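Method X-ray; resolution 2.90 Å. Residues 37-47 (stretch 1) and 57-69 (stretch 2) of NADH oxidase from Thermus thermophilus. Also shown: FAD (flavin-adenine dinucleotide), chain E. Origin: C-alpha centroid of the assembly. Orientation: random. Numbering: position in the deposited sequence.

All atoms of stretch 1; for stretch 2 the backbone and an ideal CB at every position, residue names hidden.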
ATOM      1  N   GLY A  37      31.681  16.345  -9.372  1.00 48.47           N
ATOM      2  CA  GLY A  37      31.439  17.495  -8.543  1.00 59.54           C
ATOM      3  C   GLY A  37      30.105  17.697  -7.832  1.00 47.97           C
ATOM      4  O   GLY A  37      29.942  18.679  -7.157  1.00 49.55           O
ATOM      5  N   TRP A  38      29.189  16.748  -7.881  1.00 51.63           N
ATOM      6  CA  TRP A  38      28.198  16.623  -6.807  1.00 49.19           C
ATOM      7  C   TRP A  38      28.118  15.173  -6.328  1.00 50.73           C
ATOM      8  O   TRP A  38      28.305  14.241  -7.057  1.00 50.73           O
ATOM      9  CB  TRP A  38      26.823  16.954  -7.302  1.00 60.69           C
ATOM     10  CG  TRP A  38      26.536  18.314  -7.734  1.00 60.86           C
ATOM     11  CD1 TRP A  38      26.777  18.868  -8.943  1.00 58.01           C
ATOM     12  CD2 TRP A  38      25.840  19.263  -6.997  1.00 55.77           C
ATOM     13  NE1 TRP A  38      26.298  20.133  -8.982  1.00 59.35           N
ATOM     14  CE2 TRP A  38      25.715  20.393  -7.781  1.00 59.98           C
ATOM     15  CE3 TRP A  38      25.289  19.266  -5.734  1.00 64.42           C
ATOM     16  CZ2 TRP A  38      25.080  21.513  -7.340  1.00 72.14           C
ATOM     17  CZ3 TRP A  38      24.665  20.387  -5.289  1.00 71.23           C
ATOM     18  CH2 TRP A  38      24.563  21.493  -6.077  1.00 69.57           C
ATOM     19  N   VAL A  39      27.745  14.964  -5.102  1.00 49.06           N
ATOM     20  CA  VAL A  39      27.854  13.646  -4.507  1.00 48.84           C
ATOM     21  C   VAL A  39      26.595  13.411  -3.657  1.00 49.30           C
ATOM     22  O   VAL A  39      25.995  14.344  -3.109  1.00 47.50           O
ATOM     23  CB  VAL A  39      29.223  13.552  -3.676  1.00 47.55           C
ATOM     24  CG1 VAL A  39      29.067  13.786  -2.206  1.00 42.29           C
ATOM     25  CG2 VAL A  39      29.925  12.292  -3.912  1.00 45.29           C
ATOM     26  N   SER A  40      26.164  12.179  -3.567  1.00 47.38           N
ATOM     27  CA  SER A  40      25.039  11.847  -2.709  1.00 52.41           C
ATOM     28  C   SER A  40      23.769  12.668  -2.915  1.00 54.22           C
ATOM     29  O   SER A  40      23.343  13.367  -2.017  1.00 50.08           O
ATOM     30  CB  SER A  40      25.479  11.930  -1.265  1.00 45.61           C
ATOM     31  OG  SER A  40      24.457  11.503  -0.417  1.00 47.84           O
ATOM     32  N   TYR A  41      23.132  12.562  -4.072  1.00 51.95           N
ATOM     33  CA  TYR A  41      21.961  13.379  -4.342  1.00 44.42           C
ATOM     34  C   TYR A  41      20.878  12.556  -5.047  1.00 49.33           C
ATOM     35  O   TYR A  41      21.107  11.508  -5.636  1.00 51.00           O
ATOM     36  CB  TYR A  41      22.373  14.589  -5.190  1.00 43.02           C
ATOM     37  CG  TYR A  41      22.924  14.181  -6.558  1.00 53.75           C
ATOM     38  CD1 TYR A  41      24.237  13.916  -6.733  1.00 48.70           C
ATOM     39  CD2 TYR A  41      22.081  14.026  -7.666  1.00 48.10           C
ATOM     40  CE1 TYR A  41      24.691  13.524  -7.934  1.00 56.85           C
ATOM     41  CE2 TYR A  41      22.543  13.623  -8.871  1.00 51.82           C
ATOM     42  CZ  TYR A  41      23.863  13.377  -9.015  1.00 59.18           C
ATOM     43  OH  TYR A  41      24.430  12.990 -10.233  1.00 64.72           O
ATOM     44  N   GLY A  42      19.658  13.038  -5.022  1.00 46.18           N
ATOM     45  CA  GLY A  42      18.594  12.202  -5.486  1.00 47.12           C
ATOM     46  C   GLY A  42      18.269  12.517  -6.881  1.00 45.40           C
ATOM     47  O   GLY A  42      17.434  13.340  -7.081  1.00 45.52           O
ATOM     48  N   ALA A  43      18.894  11.858  -7.839  1.00 45.20           N
ATOM     49  CA  ALA A  43      18.597  12.169  -9.225  1.00 49.45           C
ATOM     50  C   ALA A  43      17.109  12.065  -9.547  1.00 50.33           C
ATOM     51  O   ALA A  43      16.601  12.737 -10.419  1.00 49.24           O
ATOM     52  CB  ALA A  43      19.354  11.319 -10.111  1.00 56.61           C
ATOM     53  N   CYS A  44      16.414  11.258  -8.786  1.00 47.56           N
ATOM     54  CA  CYS A  44      14.997  11.027  -8.950  1.00 52.91           C
ATOM     55  C   CYS A  44      14.197  12.259  -8.707  1.00 49.26           C
ATOM     56  O   CYS A  44      13.061  12.335  -9.104  1.00 50.10           O
ATOM     57  CB  CYS A  44      14.521   9.969  -7.968  1.00 59.98           C
ATOM     58  SG  CYS A  44      15.847   8.833  -7.320  1.00 90.22           S
ATOM     59  N   GLY A  45      14.781  13.225  -8.027  1.00 47.78           N
ATOM     60  CA  GLY A  45      14.054  14.415  -7.672  1.00 44.19           C
ATOM     61  C   GLY A  45      14.163  15.496  -8.733  1.00 51.66           C
ATOM     62  O   GLY A  45      13.446  16.534  -8.640  1.00 49.57           O
ATOM     63  N   LEU A  46      15.027  15.283  -9.735  1.00 44.26           N
ATOM     64  CA  LEU A  46      15.225  16.324 -10.735  1.00 42.62           C
ATOM     65  C   LEU A  46      13.916  16.783 -11.408  1.00 45.83           C
ATOM     66  O   LEU A  46      13.711  17.968 -11.654  1.00 45.02           O
ATOM     67  CB  LEU A  46      16.313  15.952 -11.755  1.00 40.62           C
ATOM     68  CG  LEU A  46      17.744  15.786 -11.212  1.00 38.69           C
ATOM     69  CD1 LEU A  46      18.533  14.925 -12.164  1.00 38.56           C
ATOM     70  CD2 LEU A  46      18.409  17.122 -10.989  1.00 36.54           C
ATOM     71  N   PRO A  47      13.010  15.855 -11.722  1.00 40.51           N
ATOM     72  CA  PRO A  47      11.904  16.465 -12.424  1.00 35.78           C
ATOM     73  C   PRO A  47      11.097  17.398 -11.581  1.00 43.05           C
ATOM     74  O   PRO A  47      10.444  18.258 -12.163  1.00 44.46           O
ATOM     75  CB  PRO A  47      11.108  15.272 -12.842  1.00 36.74           C
ATOM     76  CG  PRO A  47      12.130  14.292 -13.078  1.00 37.16           C
ATOM     77  CD  PRO A  47      13.104  14.437 -12.034  1.00 39.93           C
ATOM     78  N   UNK A  57      17.941  23.334  -6.512  1.00 51.49           N
ATOM     79  CA  UNK A  57      18.594  22.078  -6.791  1.00 46.97           C
ATOM     80  C   UNK A  57      19.386  21.502  -5.606  1.00 52.19           C
ATOM     81  O   UNK A  57      19.516  20.299  -5.453  1.00 48.50           O
ATOM     82  CB  UNK A  57      19.528  22.262  -7.989  1.00 46.97           C
ATOM     83  N   UNK A  58      19.902  22.340  -4.733  1.00 56.23           N
ATOM     84  CA  UNK A  58      20.718  21.809  -3.612  1.00 55.21           C
ATOM     85  C   UNK A  58      19.813  21.094  -2.666  1.00 47.52           C
ATOM     86  O   UNK A  58      20.262  20.431  -1.821  1.00 49.71           O
ATOM     87  CB  UNK A  58      21.482  22.914  -2.880  1.00 55.21           C
ATOM     88  N   UNK A  59      18.503  21.237  -2.798  1.00 55.96           N
ATOM     89  CA  UNK A  59      17.583  20.542  -1.881  1.00 47.22           C
ATOM     90  C   UNK A  59      17.599  18.981  -2.035  1.00 48.46           C
ATOM     91  O   UNK A  59      17.125  18.254  -1.203  1.00 50.47           O
ATOM     92  CB  UNK A  59      16.164  21.062  -2.119  1.00 47.22           C
ATOM     93  N   UNK A  60      18.176  18.493  -3.119  1.00 46.13           N
ATOM     94  CA  UNK A  60      18.137  17.109  -3.512  1.00 43.70           C
ATOM     95  C   UNK A  60      19.364  16.369  -2.914  1.00 54.55           C
ATOM     96  O   UNK A  60      19.541  15.176  -3.049  1.00 52.18           O
ATOM     97  CB  UNK A  60      18.104  16.992  -5.037  1.00 43.70           C
ATOM     98  N   UNK A  61      20.275  17.094  -2.297  1.00 52.38           N
ATOM     99  CA  UNK A  61      21.492  16.469  -1.816  1.00 50.46           C
ATOM    100  C   UNK A  61      21.192  15.906  -0.382  1.00 58.36           C
ATOM    101  O   UNK A  61      20.544  16.546   0.453  1.00 50.91           O
ATOM    102  CB  UNK A  61      22.651  17.468  -1.810  1.00 50.46           C
ATOM    103  N   UNK A  62      21.670  14.710  -0.095  1.00 57.84           N
ATOM    104  CA  UNK A  62      21.375  14.030   1.145  1.00 47.56           C
ATOM    105  C   UNK A  62      22.483  14.284   2.142  1.00 48.88           C
ATOM    106  O   UNK A  62      22.269  14.582   3.295  1.00 55.61           O
ATOM    107  CB  UNK A  62      21.186  12.529   0.914  1.00 47.56           C
ATOM    108  N   UNK A  63      23.698  14.138   1.702  1.00 50.76           N
ATOM    109  CA  UNK A  63      24.794  14.405   2.546  1.00 50.03           C
ATOM    110  C   UNK A  63      25.790  15.231   1.742  1.00 60.95           C
ATOM    111  O   UNK A  63      25.984  14.968   0.575  1.00 62.47           O
ATOM    112  CB  UNK A  63      25.407  13.111   3.086  1.00 50.03           C
ATOM    113  N   UNK A  64      26.398  16.256   2.358  1.00 65.66           N
ATOM    114  CA  UNK A  64      27.343  17.189   1.697  1.00 57.85           C
ATOM    115  C   UNK A  64      28.696  16.704   1.986  1.00 53.37           C
ATOM    116  O   UNK A  64      28.862  15.948   2.932  1.00 54.23           O
ATOM    117  CB  UNK A  64      27.181  18.638   2.160  1.00 57.85           C
ATOM    118  N   UNK A  65      29.683  17.131   1.190  1.00 56.94           N
ATOM    119  CA  UNK A  65      30.989  16.489   1.370  1.00 60.97           C
ATOM    120  C   UNK A  65      31.571  16.965   2.664  1.00 53.52           C
ATOM    121  O   UNK A  65      32.385  16.217   3.217  1.00 58.16           O
ATOM    122  CB  UNK A  65      31.938  16.787   0.207  1.00 60.97           C
ATOM    123  N   UNK A  66      31.111  18.125   3.148  1.00 52.14           N
ATOM    124  CA  UNK A  66      31.459  18.518   4.508  1.00 62.25           C
ATOM    125  C   UNK A  66      30.847  17.572   5.586  1.00 64.78           C
ATOM    126  O   UNK A  66      31.575  17.173   6.517  1.00 62.22           O
ATOM    127  CB  UNK A  66      30.991  19.955   4.749  1.00 62.25           C
ATOM    128  N   UNK A  67      29.565  17.172   5.460  1.00 59.88           N
ATOM    129  CA  UNK A  67      28.985  16.313   6.491  1.00 54.77           C
ATOM    130  C   UNK A  67      29.680  14.945   6.425  1.00 59.68           C
ATOM    131  O   UNK A  67      29.975  14.341   7.454  1.00 61.53           O
ATOM    132  CB  UNK A  67      27.472  16.174   6.308  1.00 54.77           C
ATOM    133  N   UNK A  68      29.974  14.458   5.227  1.00 49.42           N
ATOM    134  CA  UNK A  68      30.719  13.253   5.118  1.00 50.79           C
ATOM    135  C   UNK A  68      32.045  13.345   5.868  1.00 59.57           C
ATOM    136  O   UNK A  68      32.420  12.427   6.614  1.00 55.35           O
ATOM    137  CB  UNK A  68      30.952  12.920   3.643  1.00 50.79           C
ATOM    138  N   UNK A  69      32.788  14.421   5.628  1.00 61.85           N
ATOM    139  CA  UNK A  69      34.024  14.623   6.333  1.00 59.80           C
ATOM    140  C   UNK A  69      33.792  14.464   7.836  1.00 61.57           C
ATOM    141  O   UNK A  69      34.373  13.575   8.432  1.00 58.44           O
ATOM    142  CB  UNK A  69      34.608  15.999   6.009  1.00 59.80           C
TER
HETATM  143  PA  FAD E 501      24.691   7.234 -10.661  1.00117.22           P
HETATM  144  O1A FAD E 501      24.505   7.119 -12.264  1.00 82.62           O
HETATM  145  O2A FAD E 501      23.606   7.852  -9.754  1.00 89.28           O
HETATM  146  O5B FAD E 501      26.114   8.020 -10.294  1.00 90.85           O
HETATM  147  C5B FAD E 501      27.404   7.663 -10.895  1.00 84.64           C
HETATM  148  C4B FAD E 501      28.435   8.779 -10.723  1.00 75.68           C
HETATM  149  O4B FAD E 501      29.704   8.151 -10.752  1.00 65.78           O
HETATM  150  C3B FAD E 501      28.307   9.843 -11.802  1.00 72.84           C
HETATM  151  O3B FAD E 501      27.991  11.176 -11.262  1.00 70.75           O
HETATM  152  C2B FAD E 501      29.667   9.819 -12.354  1.00 71.75           C
HETATM  153  O2B FAD E 501      29.944  11.220 -12.396  1.00 80.19           O
HETATM  154  C1B FAD E 501      30.561   9.013 -11.361  1.00 68.02           C
HETATM  155  N9A FAD E 501      31.610   8.281 -12.149  1.00 78.15           N
HETATM  156  C8A FAD E 501      31.419   7.564 -13.307  1.00 65.47           C
HETATM  157  N7A FAD E 501      32.589   7.158 -13.872  1.00 57.27           N
HETATM  158  C5A FAD E 501      33.575   7.602 -13.053  1.00 68.23           C
HETATM  159  C6A FAD E 501      35.060   7.486 -13.082  1.00 63.20           C
HETATM  160  N6A FAD E 501      35.616   6.766 -14.101  1.00 60.40           N
HETATM  161  N1A FAD E 501      35.748   8.097 -12.077  1.00 56.31           N
HETATM  162  C2A FAD E 501      35.077   8.775 -11.067  1.00 64.23           C
HETATM  163  N3A FAD E 501      33.719   8.944 -10.935  1.00 58.45           N
HETATM  164  C4A FAD E 501      32.942   8.358 -11.913  1.00 69.21           C
HETATM  165  N1  FAD E 501      15.101   5.571  -9.275  1.00 80.98           N
HETATM  166  C2  FAD E 501      14.039   5.138  -8.524  1.00 72.25           C
HETATM  167  O2  FAD E 501      14.144   4.100  -7.803  1.00 61.76           O
HETATM  168  N3  FAD E 501      12.889   5.839  -8.536  1.00 76.91           N
HETATM  169  C4  FAD E 501      12.705   7.012  -9.238  1.00 92.14           C
HETATM  170  O4  FAD E 501      11.610   7.696  -9.244  1.00 92.95           O
HETATM  171  C4X FAD E 501      13.849   7.554 -10.038  1.00 84.95           C
HETATM  172  N5  FAD E 501      13.689   8.736 -10.736  1.00 80.23           N
HETATM  173  C5X FAD E 501      14.761   9.171 -11.475  1.00 87.35           C
HETATM  174  C6  FAD E 501      14.649  10.368 -12.224  1.00 76.29           C
HETATM  175  C7  FAD E 501      15.737  10.849 -12.979  1.00 69.79           C
HETATM  176  C7M FAD E 501      15.557  12.128 -13.749  1.00 59.29           C
HETATM  177  C8  FAD E 501      17.050  10.099 -12.996  1.00 69.42           C
HETATM  178  C8M FAD E 501      18.248  10.556 -13.786  1.00 58.68           C
HETATM  179  C9  FAD E 501      17.164   8.891 -12.275  1.00 88.35           C
HETATM  180  C9A FAD E 501      16.088   8.371 -11.500  1.00 93.97           C
HETATM  181  N10 FAD E 501      16.251   7.148 -10.742  1.00 84.55           N
HETATM  182  C10 FAD E 501      15.110   6.723 -10.012  1.00 79.95           C
HETATM  183  C1' FAD E 501      17.481   6.326 -10.776  1.00 76.74           C
HETATM  184  C2' FAD E 501      18.626   6.824  -9.953  1.00 77.88           C
HETATM  185  O2' FAD E 501      19.163   8.017 -10.508  1.00 82.93           O
HETATM  186  C3' FAD E 501      19.758   5.835  -9.989  1.00 71.57           C
HETATM  187  O3' FAD E 501      19.247   4.509  -9.931  1.00 53.38           O
HETATM  188  C4' FAD E 501      20.611   6.179  -8.754  1.00 75.99           C
HETATM  189  O4' FAD E 501      21.096   7.566  -8.661  1.00 70.82           O
HETATM  190  C5' FAD E 501      21.705   5.124  -8.499  1.00 71.54           C
HETATM  191  O5' FAD E 501      22.912   5.376  -9.208  1.00 69.02           O
HETATM  192  P   FAD E 501      24.389   4.861  -8.800  1.00 58.16           P
HETATM  193  O1P FAD E 501      24.793   5.409  -7.442  1.00 64.90           O
HETATM  194  O2P FAD E 501      24.868   3.466  -9.263  1.00 58.43           O
HETATM  195  O3P FAD E 501      25.114   5.802  -9.905  1.00 92.69           O

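Position 57 opens a 3-10 segment, with its CA-to-CB bond directed toward stretch 1 and the ideal CB 5.4 Å from W38 CH2. Between the indole and the leucine tip of L46 lies apolar ground, so a branched aliphatic or a methionine would suit. The residue is L57, whose CD1 packs 3.9 Å from L46 CD2.

At 58 the bond points sideways, and the ideal CB is 4.7 Å from W38 CH2. A long chain, polar or apolar, could reach the ring. E58 does so: its OE2 sits 3.6 Å from W38 CH2, at the ring edge.

Position 59 has nothing of stretch 1 within reach of its CB, so a polar chain fits as well as any; it is R59.

Position 60 carries the strongest demand. Its CB points toward stretch 1, 4.9 Å from Y41 CB, and the missing side chain at G45 leaves room for a medium-sized aliphatic group. L60 fills it: an ideal CB on G45 would come within 2.7 Å of L60 CD1, a clash. The backbone works too, G42 N donating to L60 O at 2.9 Å.

Position 61 forms a single beta bridge with Y41. Its extended backbone (-87/138) and sideways CB, 4.4 Å from Y41 CB, favor a beta-branched residue, though other aliphatics could serve. V61 places CG2 3.5 Å from S40 O.

At 62, the backbone N gives a nearly straight hydrogen bond to S40 O, whatever the side chain. A small residue fits beside S40 OG without needing a particular rotamer, though a larger one leading off sideways is not excluded; it is A62.

The backbone N of 63 makes a weak hydrogen bond to S40 OG (3.5 Å). The CB points sideways, so a chain that leads off from the contact, short or long, could suit. R63 leads its end away to partners elsewhere in the structure.

Position 64 points away and immediately precedes a helix: serine, threonine, aspartate or asparagine could cap it. T64 does, its OG1 accepting from the backbone N of 67, though the place of OG1 is less sure.

At 65 the CB points sideways, 4.8 Å from V39 CG1, so a small or apolar residue would suit, and phi of -72° in the first helical turn allows proline. P65 CG packs 4.2 Å from V39 CG1.

Positions 66, 67 and 69 are out of reach and suit polar chains. They are E66, E67 and R69; R69 NH2 bridges to E66 OE2.

Position 68 points toward stretch 1, but from beyond 5.5 Å, so a long or bulky apolar chain, aromatic or aliphatic, would suit. F68 CE2 reaches S40 CB at 3.8 Å, edge-on.

Stretch 2 57-69: LERLVARTPEEFR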
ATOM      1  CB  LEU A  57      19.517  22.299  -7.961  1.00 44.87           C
ATOM      2  CG  LEU A  57      19.841  21.198  -8.920  1.00 42.76           C
ATOM      3  CD1 LEU A  57      18.533  20.608  -9.299  1.00 46.14           C
ATOM      4  CD2 LEU A  57      20.551  21.826 -10.124  1.00 43.17           C
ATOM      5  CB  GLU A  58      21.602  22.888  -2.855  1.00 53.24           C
ATOM      6  CG  GLU A  58      21.388  24.456  -3.277  1.00 88.22           C
ATOM      7  CD  GLU A  58      21.864  24.831  -4.780  1.00101.52           C
ATOM      8  OE1 GLU A  58      21.066  25.325  -5.660  1.00 78.88           O
ATOM      9  OE2 GLU A  58      23.068  24.641  -5.085  1.00 88.37           O
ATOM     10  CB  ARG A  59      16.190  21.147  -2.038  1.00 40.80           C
ATOM     11  CG  ARG A  59      15.508  21.479  -0.709  1.00 59.55           C
ATOM     12  CD  ARG A  59      15.397  22.936  -0.537  1.00 69.33           C
ATOM     13  NE  ARG A  59      14.117  23.267   0.079  1.00 98.80           N
ATOM     14  CZ  ARG A  59      13.713  24.524   0.304  1.00108.57           C
ATOM     15  NH1 ARG A  59      14.530  25.535  -0.065  1.00102.94           N
ATOM     16  NH2 ARG A  59      12.512  24.774   0.891  1.00 85.04           N
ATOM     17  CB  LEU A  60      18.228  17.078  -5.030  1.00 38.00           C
ATOM     18  CG  LEU A  60      17.045  16.751  -5.912  1.00 45.69           C
ATOM     19  CD1 LEU A  60      15.758  17.144  -5.309  1.00 41.09           C
ATOM     20  CD2 LEU A  60      17.149  17.336  -7.344  1.00 44.53           C
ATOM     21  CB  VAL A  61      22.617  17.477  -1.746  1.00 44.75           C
ATOM     22  CG1 VAL A  61      22.285  18.474  -0.656  1.00 63.30           C
ATOM     23  CG2 VAL A  61      23.876  16.793  -1.291  1.00 56.04           C
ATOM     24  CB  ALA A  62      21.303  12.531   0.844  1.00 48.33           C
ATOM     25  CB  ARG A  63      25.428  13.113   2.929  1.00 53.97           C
ATOM     26  CG  ARG A  63      26.214  13.230   4.182  1.00 63.82           C
ATOM     27  CD  ARG A  63      26.358  11.954   4.902  1.00 60.34           C
ATOM     28  NE  ARG A  63      25.078  11.520   5.370  1.00 60.35           N
ATOM     29  CZ  ARG A  63      24.871  10.293   5.756  1.00 64.47           C
ATOM     30  NH1 ARG A  63      25.893   9.459   5.742  1.00 65.32           N
ATOM     31  NH2 ARG A  63      23.673   9.927   6.168  1.00 67.03           N
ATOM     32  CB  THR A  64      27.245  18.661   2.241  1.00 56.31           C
ATOM     33  OG1 THR A  64      27.569  18.694   3.630  1.00 61.25           O
ATOM     34  CG2 THR A  64      25.859  19.255   2.063  1.00 54.87           C
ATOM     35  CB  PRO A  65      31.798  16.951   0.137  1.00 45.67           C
ATOM     36  CG  PRO A  65      30.844  17.323  -0.779  1.00 39.56           C
ATOM     37  CD  PRO A  65      29.754  18.018   0.053  1.00 46.43           C
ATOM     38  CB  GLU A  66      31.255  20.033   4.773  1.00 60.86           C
ATOM     39  CG  GLU A  66      31.631  20.519   6.191  1.00 80.67           C
ATOM     40  CD  GLU A  66      33.155  20.429   6.512  1.00109.91           C
ATOM     41  OE1 GLU A  66      33.970  20.226   5.565  1.00100.09           O
ATOM     42  OE2 GLU A  66      33.530  20.571   7.719  1.00104.49           O
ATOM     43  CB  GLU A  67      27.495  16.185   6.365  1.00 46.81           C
ATOM     44  CG  GLU A  67      26.805  17.461   5.993  1.00 67.55           C
ATOM     45  CD  GLU A  67      25.255  17.336   5.814  1.00 81.36           C
ATOM     46  OE1 GLU A  67      24.764  16.939   4.721  1.00 73.92           O
ATOM     47  OE2 GLU A  67      24.509  17.677   6.760  1.00 74.98           O
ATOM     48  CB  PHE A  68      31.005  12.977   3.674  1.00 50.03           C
ATOM     49  CG  PHE A  68      30.002  12.072   3.019  1.00 54.89           C
ATOM     50  CD1 PHE A  68      29.851  10.742   3.423  1.00 52.34           C
ATOM     51  CD2 PHE A  68      29.194  12.551   1.972  1.00 52.23           C
ATOM     52  CE1 PHE A  68      28.900   9.927   2.812  1.00 48.70           C
ATOM     53  CE2 PHE A  68      28.260  11.754   1.368  1.00 43.09           C
ATOM     54  CZ  PHE A  68      28.125  10.436   1.780  1.00 41.83           C
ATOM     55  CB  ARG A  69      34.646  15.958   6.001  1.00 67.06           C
ATOM     56  CG  ARG A  69      36.193  15.944   6.025  1.00 79.93           C
ATOM     57  CD  ARG A  69      36.768  17.356   6.242  1.00 86.20           C
ATOM     58  NE  ARG A  69      35.967  18.116   7.222  1.00101.71           N
ATOM     59  CZ  ARG A  69      36.295  18.307   8.502  1.00101.77           C
ATOM     60  NH1 ARG A  69      37.447  17.821   8.980  1.00104.26           N
ATOM     61  NH2 ARG A  69      35.472  18.995   9.299  1.00101.44           N
TER
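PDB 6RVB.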